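Local atomic coordinates of putative transcriptional regulator (Clostridium difficile, PDB entry 3QI7), a protein that is of unknown function but has a periplasmic-binding-protein-like fold and probably recognises a small ligand, possibly a sugar, perhaps as a lipoprotein. Residues E24-V27 and Q28-V32; K125-L128 and S129-D133; K181-C184 and K185-L189; D204-K207 and V208-F211; F293-S296 and N297-G300. One frame throughout, in Å; residues are numbered along the deposited sequence.

Interaction 1 of 5, residues E24-V27 and Q28-V32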
loop_
_atom_site.group_PDB
_atom_site.type_symbol
_atom_site.label_atom_id
_atom_site.label_comp_id
_atom_site.label_asym_id
_atom_site.label_seq_id
_atom_site.Cartn_x
_atom_site.Cartn_y
_atom_site.Cartn_z
ATOM N N GLU A 24 9.999 -6.923 -10.233
ATOM C CA GLU A 24 8.760 -7.444 -9.661
ATOM C C GLU A 24 7.984 -6.377 -8.860
ATOM O O GLU A 24 6.777 -6.232 -9.047
ATOM C CB GLU A 24 9.071 -8.651 -8.771
ATOM C CG GLU A 24 9.695 -9.840 -9.493
ATOM C CD GLU A 24 9.841 -11.063 -8.611
ATOM O OE1 GLU A 24 9.760 -10.924 -7.374
ATOM O OE2 GLU A 24 10.053 -12.183 -9.160
ATOM N N ASN A 25 8.678 -5.636 -7.977
ATOM C CA ASN A 25 8.067 -4.606 -7.108
ATOM C C ASN A 25 8.833 -3.280 -7.219
ATOM O O ASN A 25 9.635 -2.947 -6.365
ATOM C CB ASN A 25 8.039 -5.071 -5.640
ATOM C CG ASN A 25 7.027 -6.186 -5.381
ATOM O OD1 ASN A 25 6.207 -6.529 -6.249
ATOM N ND2 ASN A 25 7.107 -6.790 -4.202
ATOM N N LYS A 26 8.590 -2.537 -8.293
ATOM C CA LYS A 26 9.377 -1.352 -8.598
ATOM C C LYS A 26 9.239 -0.279 -7.534
ATOM O O LYS A 26 10.226 0.356 -7.118
ATOM C CB LYS A 26 8.969 -0.794 -9.964
ATOM C CG LYS A 26 9.718 0.442 -10.366
ATOM C CD LYS A 26 9.359 0.830 -11.819
ATOM C CE LYS A 26 10.214 1.994 -12.303
ATOM N NZ LYS A 26 9.857 2.468 -13.707
ATOM N N VAL A 27 8.009 -0.075 -7.066
ATOM C CA VAL A 27 7.749 0.985 -6.093
ATOM C C VAL A 27 8.481 0.720 -4.761
ATOM O O VAL A 27 9.158 1.600 -4.237
ATOM C CB VAL A 27 6.204 1.215 -5.873
ATOM C CG1 VAL A 27 5.953 2.062 -4.601
ATOM C CG2 VAL A 27 5.600 1.932 -7.102
ATOM N N GLN A 28 8.338 -0.487 -4.222
ATOM C CA GLN A 28 9.014 -0.858 -2.989
ATOM C C GLN A 28 10.534 -0.744 -3.138
ATOM O O GLN A 28 11.232 -0.220 -2.242
ATOM C CB GLN A 28 8.641 -2.295 -2.573
ATOM C CG GLN A 28 7.178 -2.480 -2.203
ATOM C CD GLN A 28 6.318 -2.995 -3.363
ATOM O OE1 GLN A 28 6.344 -2.490 -4.544
ATOM N NE2 GLN A 28 5.566 -4.020 -3.057
ATOM N N TYR A 29 11.044 -1.233 -4.277
ATOM C CA TYR A 29 12.493 -1.286 -4.512
ATOM C C TYR A 29 13.087 0.125 -4.552
ATOM O O TYR A 29 14.081 0.451 -3.840
ATOM C CB TYR A 29 12.789 -2.047 -5.798
ATOM C CG TYR A 29 14.263 -2.279 -6.038
ATOM C CD1 TYR A 29 15.092 -1.252 -6.512
ATOM C CD2 TYR A 29 14.832 -3.520 -5.792
ATOM C CE1 TYR A 29 16.434 -1.452 -6.703
ATOM C CE2 TYR A 29 16.172 -3.732 -6.017
ATOM C CZ TYR A 29 16.969 -2.694 -6.476
ATOM O OH TYR A 29 18.319 -2.924 -6.686
ATOM N N ASN A 30 12.464 0.970 -5.368
ATOM C CA ASN A 30 12.931 2.333 -5.525
ATOM C C ASN A 30 12.717 3.223 -4.296
ATOM O O ASN A 30 13.541 4.108 -4.067
ATOM C CB ASN A 30 12.360 2.969 -6.789
ATOM C CG ASN A 30 13.013 2.443 -8.069
ATOM O OD1 ASN A 30 14.058 1.801 -8.036
ATOM N ND2 ASN A 30 12.408 2.756 -9.218
HETATM N N MSE A 31 11.657 3.003 -3.506
HETATM C CA MSE A 31 11.491 3.764 -2.263
HETATM C C MSE A 31 12.638 3.466 -1.287
HETATM O O MSE A 31 13.224 4.396 -0.718
HETATM C CB MSE A 31 10.130 3.504 -1.603
HETATM C CG MSE A 31 9.974 4.074 -0.170
HETATM SE SE MSE A 31 10.346 5.991 -0.029
HETATM C CE MSE A 31 9.155 6.588 -1.468
ATOM N N VAL A 32 12.957 2.184 -1.096
ATOM C CA VAL A 32 14.097 1.790 -0.261
ATOM C C VAL A 32 15.402 2.435 -0.752
ATOM O O VAL A 32 16.205 2.960 0.041
ATOM C CB VAL A 32 14.225 0.241 -0.209
ATOM C CG1 VAL A 32 15.461 -0.177 0.509
ATOM C CG2 VAL A 32 12.984 -0.382 0.494
#
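Asn-25 and Gln-28 lay their side-chain amides one over the other, with planes only 8° apart. CG of Asn-25 lies 3.5 Å from NE2 of Gln-28, while OE1 of Gln-28 comes back over CB of Asn-25 at 3.3 Å. The amides meet by stacking; no hydrogen bond joins them, and their two nitrogens, both donors, lie 3.4 Å apart (ND2 of Asn-25, NE2 of Gln-28). The fold of the glutamine makes this possible: CG sits beside the backbone N (chi1 -65°) and the chain then bends at chi2, carrying the amide back along the first turn instead of outward. A second, looser pair forms one residue on, where the extended Lys-26 chain passes ND2 of Asn-30, its CG 3.7 Å from that nitrogen. Beneath both pairs run the first rungs of helix 26-42. Tyr-29 N donates to Asn-25 O at 3.0 Å, Asn-30 N to Lys-26 O at 2.9 Å, and Met-31 N to Val-27 O at 3.0 Å. Further out, Val-27, Gln-28 and Met-31, a selenomethionine, face helix 306-324. Val-32 suits the other side, packing on strands 13-19 and 57-63, where the ring of Tyr-29 also meets His-61. Just before the helix, the Glu-24 carboxylate accepts hydrogen bonds from Gln-20 NE2 and Asn-67 N. Although Asn-25 occupies the N-cap position, its side chain makes no capping bond and its amide is turned to Gln-28; the polar side-chain contact at this helix start is therefore amide on amide, and the first rung uses the Asn-25 carbonyl.

Interaction 2 of 5, residues K125-L128 and S129-D133; sequences KNQL and SQFVD
The ring of Phe-131 meets the Gln-127 amide at its edge, in plane, with OE1 of Gln-127 3.6 Å from CE2; amide and ring planes stand 68° apart. CG of Gln-130 lies about 4.0 Å above the centre of one ring face, though this residue has a second conformer and the contact is less certain. Gln-127 and Phe-131 run side by side in the same direction. Both start with CG beside the backbone N, and the bend of Gln-127 at chi2 (-80°) brings OE1 to the ring's edge. A carbonyl oxygen there is a fitting neighbour, since the rim of a phenyl group is slightly positive. This is the last turn of helix 125-131, which links strands 115-118 and 134-137 as a beta-alpha-beta unit. Phe-131 N bonds to Gln-127 O at 3.0 Å, and Val-132 N, just past the helical residues, to Leu-128 O at 2.9 Å. Leu-128 and Val-132, both buried, lie alongside each other, CD2 of the leucine 4.1 Å from CG2 of the valine, and Val-132 also packs on Leu-101, as Phe-131 does. Ser-129 OG, in one of two conformers, bonds to Asn-360 OD1; beyond the helix, Asp-133 OD2 makes a salt bridge with Lys-108 NZ.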
loop_
_atom_site.group_PDB
_atom_site.type_symbol
_atom_site.label_atom_id
_atom_site.label_comp_id
_atom_site.label_asym_id
_atom_site.label_seq_id
_atom_site.Cartn_x
_atom_site.Cartn_y
_atom_site.Cartn_z
ATOM N N LYS A 125 -1.687 -13.348 9.832
ATOM C CA LYS A 125 -1.511 -12.146 10.647
ATOM C C LYS A 125 -1.313 -12.454 12.132
ATOM O O LYS A 125 -0.624 -11.735 12.850
ATOM C CB LYS A 125 -2.689 -11.214 10.466
ATOM C CG LYS A 125 -2.677 -10.491 9.113
ATOM C CD LYS A 125 -4.015 -9.827 8.822
ATOM C CE LYS A 125 -4.055 -9.301 7.381
ATOM N NZ LYS A 125 -4.683 -7.981 7.344
ATOM N N ASN A 126 -1.954 -13.510 12.596
ATOM C CA ASN A 126 -1.770 -13.944 13.975
ATOM C C ASN A 126 -0.343 -14.454 14.213
ATOM O O ASN A 126 0.272 -14.199 15.253
ATOM C CB ASN A 126 -2.805 -15.015 14.326
ATOM C CG ASN A 126 -4.210 -14.456 14.355
ATOM O OD1 ASN A 126 -4.708 -14.066 15.410
ATOM N ND2 ASN A 126 -4.829 -14.344 13.190
ATOM N N GLN A 127 0.180 -15.187 13.235
ATOM C CA GLN A 127 1.548 -15.699 13.303
ATOM C C GLN A 127 2.545 -14.548 13.262
ATOM O O GLN A 127 3.517 -14.516 14.011
ATOM C CB GLN A 127 1.796 -16.637 12.133
ATOM C CG GLN A 127 0.972 -17.900 12.175
ATOM C CD GLN A 127 1.586 -18.885 13.099
ATOM O OE1 GLN A 127 2.694 -19.375 12.845
ATOM N NE2 GLN A 127 0.902 -19.174 14.198
ATOM N N LEU A 128 2.297 -13.590 12.375
ATOM C CA LEU A 128 3.112 -12.382 12.336
ATOM C C LEU A 128 3.160 -11.678 13.706
ATOM O O LEU A 128 4.224 -11.245 14.165
ATOM C CB LEU A 128 2.568 -11.423 11.277
ATOM C CG LEU A 128 2.842 -11.728 9.801
ATOM C CD1 LEU A 128 2.169 -10.679 8.895
ATOM C CD2 LEU A 128 4.338 -11.762 9.476
ATOM N N SER A 129 2.015 -11.568 14.365
ATOM C CA SER A 129 1.955 -10.872 15.653
ATOM C C SER A 129 2.791 -11.594 16.710
ATOM O O SER A 129 3.488 -10.946 17.517
ATOM C CB SER A 129 0.507 -10.735 16.131
ATOM O OG SER A 129 0.448 -10.235 17.462
ATOM N N GLN A 130 2.713 -12.929 16.711
ATOM C CA GLN A 130 3.431 -13.757 17.686
ATOM C C GLN A 130 4.945 -13.642 17.484
ATOM O O GLN A 130 5.686 -13.529 18.442
ATOM C CB GLN A 130 2.988 -15.231 17.573
ATOM C CG GLN A 130 3.396 -16.131 18.761
ATOM C CD GLN A 130 2.975 -17.597 18.594
ATOM O OE1 GLN A 130 2.119 -17.934 17.779
ATOM N NE2 GLN A 130 3.585 -18.466 19.378
ATOM N N PHE A 131 5.393 -13.653 16.225
ATOM C CA PHE A 131 6.840 -13.891 15.944
ATOM C C PHE A 131 7.636 -12.703 15.405
ATOM O O PHE A 131 8.859 -12.794 15.321
ATOM C CB PHE A 131 7.003 -15.086 14.985
ATOM C CG PHE A 131 6.496 -16.384 15.545
ATOM C CD1 PHE A 131 7.069 -16.933 16.672
ATOM C CD2 PHE A 131 5.429 -17.048 14.940
ATOM C CE1 PHE A 131 6.589 -18.134 17.199
ATOM C CE2 PHE A 131 4.941 -18.241 15.455
ATOM C CZ PHE A 131 5.522 -18.789 16.584
ATOM N N VAL A 132 6.956 -11.619 15.037
ATOM C CA VAL A 132 7.617 -10.411 14.512
ATOM C C VAL A 132 7.292 -9.242 15.434
ATOM O O VAL A 132 6.136 -9.100 15.885
ATOM C CB VAL A 132 7.157 -10.123 13.047
ATOM C CG1 VAL A 132 7.818 -8.860 12.492
ATOM C CG2 VAL A 132 7.419 -11.354 12.137
ATOM N N ASP A 133 8.280 -8.395 15.741
ATOM C CA ASP A 133 8.076 -7.337 16.762
ATOM C C ASP A 133 6.972 -6.295 16.420
ATOM O O ASP A 133 6.114 -6.023 17.248
ATOM C CB ASP A 133 9.384 -6.569 17.051
ATOM C CG ASP A 133 10.502 -7.463 17.552
ATOM O OD1 ASP A 133 10.206 -8.398 18.317
ATOM O OD2 ASP A 133 11.696 -7.218 17.187
#

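Interaction 3 of 5, residues K181-C184 and K185-L189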
loop_
_atom_site.group_PDB
_atom_site.type_symbol
_atom_site.label_atom_id
_atom_site.label_comp_id
_atom_site.label_asym_id
_atom_site.label_seq_id
_atom_site.Cartn_x
_atom_site.Cartn_y
_atom_site.Cartn_z
ATOM N N LYS A 181 -20.351 -3.819 0.647
ATOM C CA LYS A 181 -21.794 -4.079 0.514
ATOM C C LYS A 181 -22.555 -3.758 1.788
ATOM O O LYS A 181 -23.626 -3.146 1.745
ATOM C CB LYS A 181 -22.051 -5.552 0.131
ATOM C CG LYS A 181 -23.468 -5.880 -0.260
ATOM C CD LYS A 181 -23.603 -7.363 -0.688
ATOM C CE LYS A 181 -25.012 -7.669 -1.187
ATOM N NZ LYS A 181 -25.176 -9.108 -1.594
ATOM N N GLU A 182 -21.992 -4.174 2.910
ATOM C CA GLU A 182 -22.603 -3.983 4.227
ATOM C C GLU A 182 -22.601 -2.502 4.565
ATOM O O GLU A 182 -23.636 -1.924 4.984
ATOM C CB GLU A 182 -21.804 -4.799 5.245
ATOM C CG GLU A 182 -22.213 -4.742 6.691
ATOM C CD GLU A 182 -21.272 -5.610 7.543
ATOM O OE1 GLU A 182 -21.008 -6.767 7.128
ATOM O OE2 GLU A 182 -20.769 -5.129 8.593
ATOM N N THR A 183 -21.458 -1.870 4.344
ATOM C CA THR A 183 -21.350 -0.450 4.614
ATOM C C THR A 183 -22.336 0.350 3.753
ATOM O O THR A 183 -23.067 1.205 4.292
ATOM C CB THR A 183 -19.911 0.089 4.481
ATOM O OG1 THR A 183 -19.029 -0.619 5.370
ATOM C CG2 THR A 183 -19.875 1.602 4.851
ATOM N N CYS A 184 -22.362 0.090 2.444
ATOM C CA CYS A 184 -23.340 0.723 1.551
ATOM C C CYS A 184 -24.786 0.569 2.064
ATOM O O CYS A 184 -25.578 1.499 1.980
ATOM C CB CYS A 184 -23.227 0.174 0.121
ATOM S SG CYS A 184 -21.850 0.798 -0.822
ATOM N N LYS A 185 -25.113 -0.613 2.582
ATOM C CA LYS A 185 -26.431 -0.858 3.167
ATOM C C LYS A 185 -26.696 0.047 4.369
ATOM O O LYS A 185 -27.789 0.627 4.482
ATOM C CB LYS A 185 -26.614 -2.326 3.580
ATOM C CG LYS A 185 -28.089 -2.679 3.906
ATOM C CD LYS A 185 -28.301 -3.197 5.359
ATOM C CE LYS A 185 -28.335 -4.723 5.464
ATOM N NZ LYS A 185 -29.720 -5.316 5.409
ATOM N N ASN A 186 -25.706 0.186 5.255
ATOM C CA ASN A 186 -25.862 1.007 6.441
ATOM C C ASN A 186 -26.017 2.505 6.142
ATOM O O ASN A 186 -26.691 3.210 6.901
ATOM C CB ASN A 186 -24.668 0.836 7.394
ATOM C CG ASN A 186 -24.631 -0.527 8.064
ATOM O OD1 ASN A 186 -25.652 -1.167 8.231
ATOM N ND2 ASN A 186 -23.434 -0.967 8.467
ATOM N N ILE A 187 -25.408 2.980 5.048
ATOM C CA ILE A 187 -25.377 4.405 4.722
ATOM C C ILE A 187 -26.291 4.776 3.538
ATOM O O ILE A 187 -26.194 5.861 2.980
ATOM C CB ILE A 187 -23.917 4.889 4.497
ATOM C CG1 ILE A 187 -23.290 4.318 3.224
ATOM C CG2 ILE A 187 -23.085 4.499 5.720
ATOM C CD1 ILE A 187 -21.882 4.820 2.879
ATOM N N GLY A 188 -27.149 3.855 3.139
ATOM C CA GLY A 188 -28.143 4.158 2.122
ATOM C C GLY A 188 -27.568 4.433 0.765
ATOM O O GLY A 188 -28.110 5.252 0.036
ATOM N N LEU A 189 -26.475 3.756 0.420
ATOM C CA LEU A 189 -25.879 3.866 -0.916
ATOM C C LEU A 189 -26.189 2.608 -1.726
ATOM O O LEU A 189 -25.662 1.528 -1.436
ATOM C CB LEU A 189 -24.358 4.032 -0.821
ATOM C CG LEU A 189 -23.514 4.163 -2.104
ATOM C CD1 LEU A 189 -24.157 5.147 -3.103
ATOM C CD2 LEU A 189 -22.095 4.594 -1.733
#
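Cys-184 O receives the N-H of Leu-189 at 2.9 Å, a six-to-one bond that closes the end of helix 171-186. Ahead of it come ordinary helical rungs: Lys-185 N to Lys-181 O, Asn-186 N to Glu-182 O, and Ile-187 N to Thr-183 O at 3.0 Å. Ile-187 N also makes a weak bond to Cys-184 O, and at this residue the backbone leaves helical angles. Gly-188 then turns the chain with a positive phi of 66°, a conformation glycine adopts readily because it has no CB to collide with the backbone. The reversal brings Leu-189 back over the preceding turn. Its CD2 touches SG of Cys-184 at 3.9 Å, and its carbonyl oxygen lies 3.2 Å from CB of the same cysteine. The compact thiol is well fitted to this buried spot, apolar enough to face a leucine methyl. Ile-187 holds CG1 between its own N and carbonyl carbon (chi1 69°), which sets that atom 3.3 Å from Thr-183 O. The amide of Asn-186 folds back toward the helix, with CG 3.5 Å from Glu-182 O; a small polar amide suits this exposed last turn. Lysine and glutamate suit the exposed flank. Thr-183 is buried instead, its hydroxyl bonded to Met-179 O one turn earlier. The helix packs by Thr-183 and Cys-184 against helix 140-153, Cys-184 also reaches Phe-191, and Lys-152 NZ hydrogen-bonds to Ile-187 O; after the turn the chain enters strand 191-196, completing a beta-alpha-beta unit that began with strand 159-164.

Interaction 4 of 5, residues D204-K207 and V208-F211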
loop_
_atom_site.group_PDB
_atom_site.type_symbol
_atom_site.label_atom_id
_atom_site.label_comp_id
_atom_site.label_asym_id
_atom_site.label_seq_id
_atom_site.Cartn_x
_atom_site.Cartn_y
_atom_site.Cartn_z
ATOM N N ASP A 204 -8.480 -12.423 -23.276
ATOM C CA ASP A 204 -9.598 -12.102 -22.401
ATOM C C ASP A 204 -9.596 -10.660 -21.922
ATOM O O ASP A 204 -10.646 -10.128 -21.579
ATOM C CB ASP A 204 -9.614 -13.054 -21.203
ATOM C CG ASP A 204 -9.882 -14.488 -21.604
ATOM O OD1 ASP A 204 -10.698 -14.697 -22.533
ATOM O OD2 ASP A 204 -9.273 -15.396 -21.003
ATOM N N LYS A 205 -8.419 -10.029 -21.896
ATOM C CA LYS A 205 -8.300 -8.643 -21.472
ATOM C C LYS A 205 -9.136 -7.695 -22.327
ATOM O O LYS A 205 -9.887 -6.881 -21.783
ATOM C CB LYS A 205 -6.829 -8.188 -21.484
ATOM C CG LYS A 205 -6.004 -8.782 -20.360
ATOM C CD LYS A 205 -4.769 -7.925 -20.051
ATOM C CE LYS A 205 -4.103 -8.350 -18.747
ATOM N NZ LYS A 205 -3.643 -9.771 -18.821
ATOM N N ASN A 206 -9.014 -7.773 -23.660
ATOM C CA ASN A 206 -9.850 -6.921 -24.505
ATOM C C ASN A 206 -11.358 -7.228 -24.351
ATOM O O ASN A 206 -12.189 -6.338 -24.535
ATOM C CB ASN A 206 -9.445 -6.985 -25.992
ATOM C CG ASN A 206 -8.290 -6.026 -26.345
ATOM O OD1 ASN A 206 -8.086 -4.960 -25.717
ATOM N ND2 ASN A 206 -7.544 -6.396 -27.384
ATOM N N LYS A 207 -11.706 -8.480 -24.038
ATOM C CA LYS A 207 -13.097 -8.847 -23.738
ATOM C C LYS A 207 -13.535 -8.124 -22.452
ATOM O O LYS A 207 -14.626 -7.539 -22.395
ATOM C CB LYS A 207 -13.263 -10.370 -23.610
ATOM C CG LYS A 207 -12.986 -11.145 -24.896
ATOM C CD LYS A 207 -13.218 -12.650 -24.696
ATOM C CE LYS A 207 -13.533 -13.360 -26.009
ATOM N NZ LYS A 207 -12.494 -13.114 -27.052
ATOM N N VAL A 208 -12.676 -8.125 -21.435
ATOM C CA VAL A 208 -12.967 -7.397 -20.209
ATOM C C VAL A 208 -13.153 -5.882 -20.444
ATOM O O VAL A 208 -14.135 -5.281 -19.977
ATOM C CB VAL A 208 -11.883 -7.625 -19.144
ATOM C CG1 VAL A 208 -12.066 -6.634 -17.952
ATOM C CG2 VAL A 208 -11.897 -9.099 -18.700
ATOM N N LYS A 209 -12.209 -5.277 -21.165
ATOM C CA LYS A 209 -12.331 -3.887 -21.596
ATOM C C LYS A 209 -13.664 -3.594 -22.287
ATOM O O LYS A 209 -14.343 -2.637 -21.931
ATOM C CB LYS A 209 -11.178 -3.518 -22.525
ATOM C CG LYS A 209 -11.237 -2.083 -23.009
ATOM C CD LYS A 209 -10.133 -1.788 -24.008
ATOM C CE LYS A 209 -8.814 -1.470 -23.327
ATOM N NZ LYS A 209 -7.824 -1.147 -24.410
ATOM N N GLN A 210 -14.047 -4.407 -23.268
ATOM C CA GLN A 210 -15.334 -4.192 -23.967
ATOM C C GLN A 210 -16.517 -4.358 -23.027
ATOM O O GLN A 210 -17.476 -3.593 -23.075
ATOM C CB GLN A 210 -15.513 -5.121 -25.172
ATOM C CG GLN A 210 -14.567 -4.789 -26.312
ATOM C CD GLN A 210 -15.036 -5.278 -27.676
ATOM O OE1 GLN A 210 -14.248 -5.845 -28.453
ATOM N NE2 GLN A 210 -16.318 -5.041 -27.988
ATOM N N PHE A 211 -16.437 -5.361 -22.161
ATOM C CA PHE A 211 -17.487 -5.613 -21.195
ATOM C C PHE A 211 -17.666 -4.384 -20.277
ATOM O O PHE A 211 -18.816 -3.900 -20.053
ATOM C CB PHE A 211 -17.175 -6.868 -20.370
ATOM C CG PHE A 211 -18.213 -7.166 -19.322
ATOM C CD1 PHE A 211 -18.139 -6.574 -18.072
ATOM C CD2 PHE A 211 -19.288 -8.020 -19.601
ATOM C CE1 PHE A 211 -19.105 -6.827 -17.115
ATOM C CE2 PHE A 211 -20.255 -8.276 -18.641
ATOM C CZ PHE A 211 -20.176 -7.675 -17.412
#
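Asp-204 and Val-208 open a run of four backbone hydrogen bonds in the first part of helix 203-223, with Val-208 N 2.9 Å from Asp-204 O. Lys-209 N to Lys-205 O is the straightest, at 175° about the hydrogen; Gln-210 N to Asn-206 O and Phe-211 N to Lys-207 O, the latter 2.8 Å, complete the set. Van der Waals contacts come next, and most are made by side-chain carbons on carbonyls of the preceding turn. CG2 of Val-208 rests 3.3 Å from Asp-204 O, and CG of Gln-210 is equally far from Asn-206 O. CB of Phe-211 touches Lys-207 O, but with CG anti to the backbone N (chi1 179°) its ring is carried off the helix. Among polar side chains, Asn-206 and Lys-209 run alongside each other, OD1 of Asn-206 4.0 Å from NZ of Lys-209, too far for a bond. Two of the charged groups have partners just before this part of the helix: OD2 of Asp-204 accepts from the backbone N of both Asn-200 and Thr-201, and Lys-205 forms a salt bridge with Glu-202. The Lys-207 to Glu-203 ion pair is long and weak. Lysines and amides suit this largely solvent-facing part of the helix. Its apolar residues face the sheet and loop, with Phe-211 on Val-194 and Thr-196 of strand 191-196 and buried Val-208 on Ile-199, while Lys-209 lies against Tyr-235 and Val-239 of helix 234-247.

Interaction 5 of 5, residues F293-S296 and N297-G300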
loop_
_atom_site.group_PDB
_atom_site.type_symbol
_atom_site.label_atom_id
_atom_site.label_comp_id
_atom_site.label_asym_id
_atom_site.label_seq_id
_atom_site.Cartn_x
_atom_site.Cartn_y
_atom_site.Cartn_z
ATOM N N PHE A 293 -9.888 18.952 -17.315
ATOM C CA PHE A 293 -10.764 17.972 -17.934
ATOM C C PHE A 293 -12.182 18.011 -17.328
ATOM O O PHE A 293 -13.004 17.138 -17.594
ATOM C CB PHE A 293 -10.195 16.541 -17.791
ATOM C CG PHE A 293 -8.843 16.314 -18.461
ATOM C CD1 PHE A 293 -8.366 17.149 -19.482
ATOM C CD2 PHE A 293 -8.071 15.211 -18.083
ATOM C CE1 PHE A 293 -7.137 16.908 -20.080
ATOM C CE2 PHE A 293 -6.835 14.968 -18.673
ATOM C CZ PHE A 293 -6.370 15.824 -19.685
ATOM N N GLY A 294 -12.467 19.009 -16.507
ATOM C CA GLY A 294 -13.800 19.136 -15.904
ATOM C C GLY A 294 -14.050 18.068 -14.846
ATOM O O GLY A 294 -15.190 17.679 -14.618
HETATM N N MSE A 295 -12.991 17.610 -14.191
HETATM C CA MSE A 295 -13.102 16.477 -13.251
HETATM C C MSE A 295 -12.742 16.797 -11.805
HETATM O O MSE A 295 -12.472 15.882 -10.996
HETATM C CB MSE A 295 -12.259 15.309 -13.756
HETATM C CG MSE A 295 -12.789 14.677 -15.011
HETATM SE SE MSE A 295 -14.454 13.809 -14.741
HETATM C CE MSE A 295 -13.864 12.278 -13.621
ATOM N N SER A 296 -12.771 18.065 -11.435
ATOM C CA SER A 296 -12.491 18.438 -10.041
ATOM C C SER A 296 -13.524 17.832 -9.078
ATOM O O SER A 296 -14.725 17.768 -9.357
ATOM C CB SER A 296 -12.393 19.963 -9.876
ATOM O OG SER A 296 -11.150 20.429 -10.428
ATOM N N ASN A 297 -13.006 17.354 -7.958
ATOM C CA ASN A 297 -13.767 16.691 -6.932
ATOM C C ASN A 297 -14.478 15.397 -7.387
ATOM O O ASN A 297 -15.398 14.961 -6.721
ATOM C CB ASN A 297 -14.717 17.681 -6.265
ATOM C CG ASN A 297 -13.976 18.910 -5.677
ATOM O OD1 ASN A 297 -14.078 20.018 -6.203
ATOM N ND2 ASN A 297 -13.232 18.705 -4.601
ATOM N N ARG A 298 -14.007 14.770 -8.481
ATOM C CA ARG A 298 -14.546 13.485 -8.968
ATOM C C ARG A 298 -13.638 12.268 -8.780
ATOM O O ARG A 298 -14.093 11.130 -8.894
ATOM C CB ARG A 298 -14.887 13.618 -10.456
ATOM C CG ARG A 298 -15.804 14.796 -10.797
ATOM C CD ARG A 298 -17.121 14.722 -10.043
ATOM N NE ARG A 298 -18.088 13.832 -10.683
ATOM C CZ ARG A 298 -19.343 13.674 -10.279
ATOM N NH1 ARG A 298 -19.786 14.294 -9.183
ATOM N NH2 ARG A 298 -20.152 12.865 -10.953
ATOM N N LEU A 299 -12.383 12.500 -8.408
ATOM C CA LEU A 299 -11.322 11.472 -8.454
ATOM C C LEU A 299 -10.525 11.574 -7.176
ATOM O O LEU A 299 -10.128 12.693 -6.761
ATOM C CB LEU A 299 -10.375 11.715 -9.649
ATOM C CG LEU A 299 -10.970 11.805 -11.039
ATOM C CD1 LEU A 299 -9.949 12.291 -12.074
ATOM C CD2 LEU A 299 -11.595 10.440 -11.469
ATOM N N GLY A 300 -10.329 10.436 -6.520
ATOM C CA GLY A 300 -9.594 10.407 -5.262
ATOM C C GLY A 300 -8.499 9.357 -5.148
ATOM O O GLY A 300 -8.233 8.565 -6.069
HETATM O O HOH W 1 -11.160 15.058 -9.001
#
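Met-295, a selenomethionine, crosses both Arg-298 and Leu-299 at about a right angle and touches each with its terminal methyl. CE of Met-295 lies 3.6 Å from CB of Arg-298 and equally near CD2 of Leu-299. CG starts beside the backbone N (chi1 -68°) and the chain bends at chi2 and chi3, curling round to bring that methyl over the last residue of the turn and the one after it. A flexible, unbranched apolar chain is apt for such a position, and it is buried against Ala-244 and Leu-245 of helix 234-247, where Leu-299 also packs, on Leu-241. Of the Arg-298 side chain, the aliphatic base takes part: its CG lies 3.5 Å from Ser-296 O, while the guanidinium is led away to a salt bridge with Asp-226 and a hydrogen bond to Lys-248 O. Asn-297 sits at the exposed corner with positive phi (61°), a conformation asparagine tolerates better than most residues. Arg-298 N closes the turn onto Met-295 O at 3.1 Å, the donor standing well above the carbonyl plane. A water accepts from Leu-299 N at 2.9 Å; its approach to Met-295 O is so short that its bonding there is doubtful. The whole is a type II beta turn from Met-295 to Arg-298, sharing Met-295 with the Schellman motif in which Gly-294 ends helix 279-292, and it delivers the chain to strand 300-301.

In the fold
All five contacts are local, and none touches another. Interactions 1 to 3 lie at helix ends, 4 within the first part of a helix, and 5 in a loop. Interactions 1 and 2 belong to helices beside the larger mixed sheet, 3 and 4 to those beside the three-stranded parallel sheet; strand 191-196 is met by both helices of that second pair. The centre of interaction 1 lies nearest that of the chain, about 12 Å; interactions 1, 2, 3 and 5 are partly buried, while 4 is a surface contact. The chemistry follows: stacked amides at a helix start, an amide-edged ring and a glycine turn at two helix ends, lysines and amides on a surface-lying part of a helix, and a buried selenomethionine on a turn.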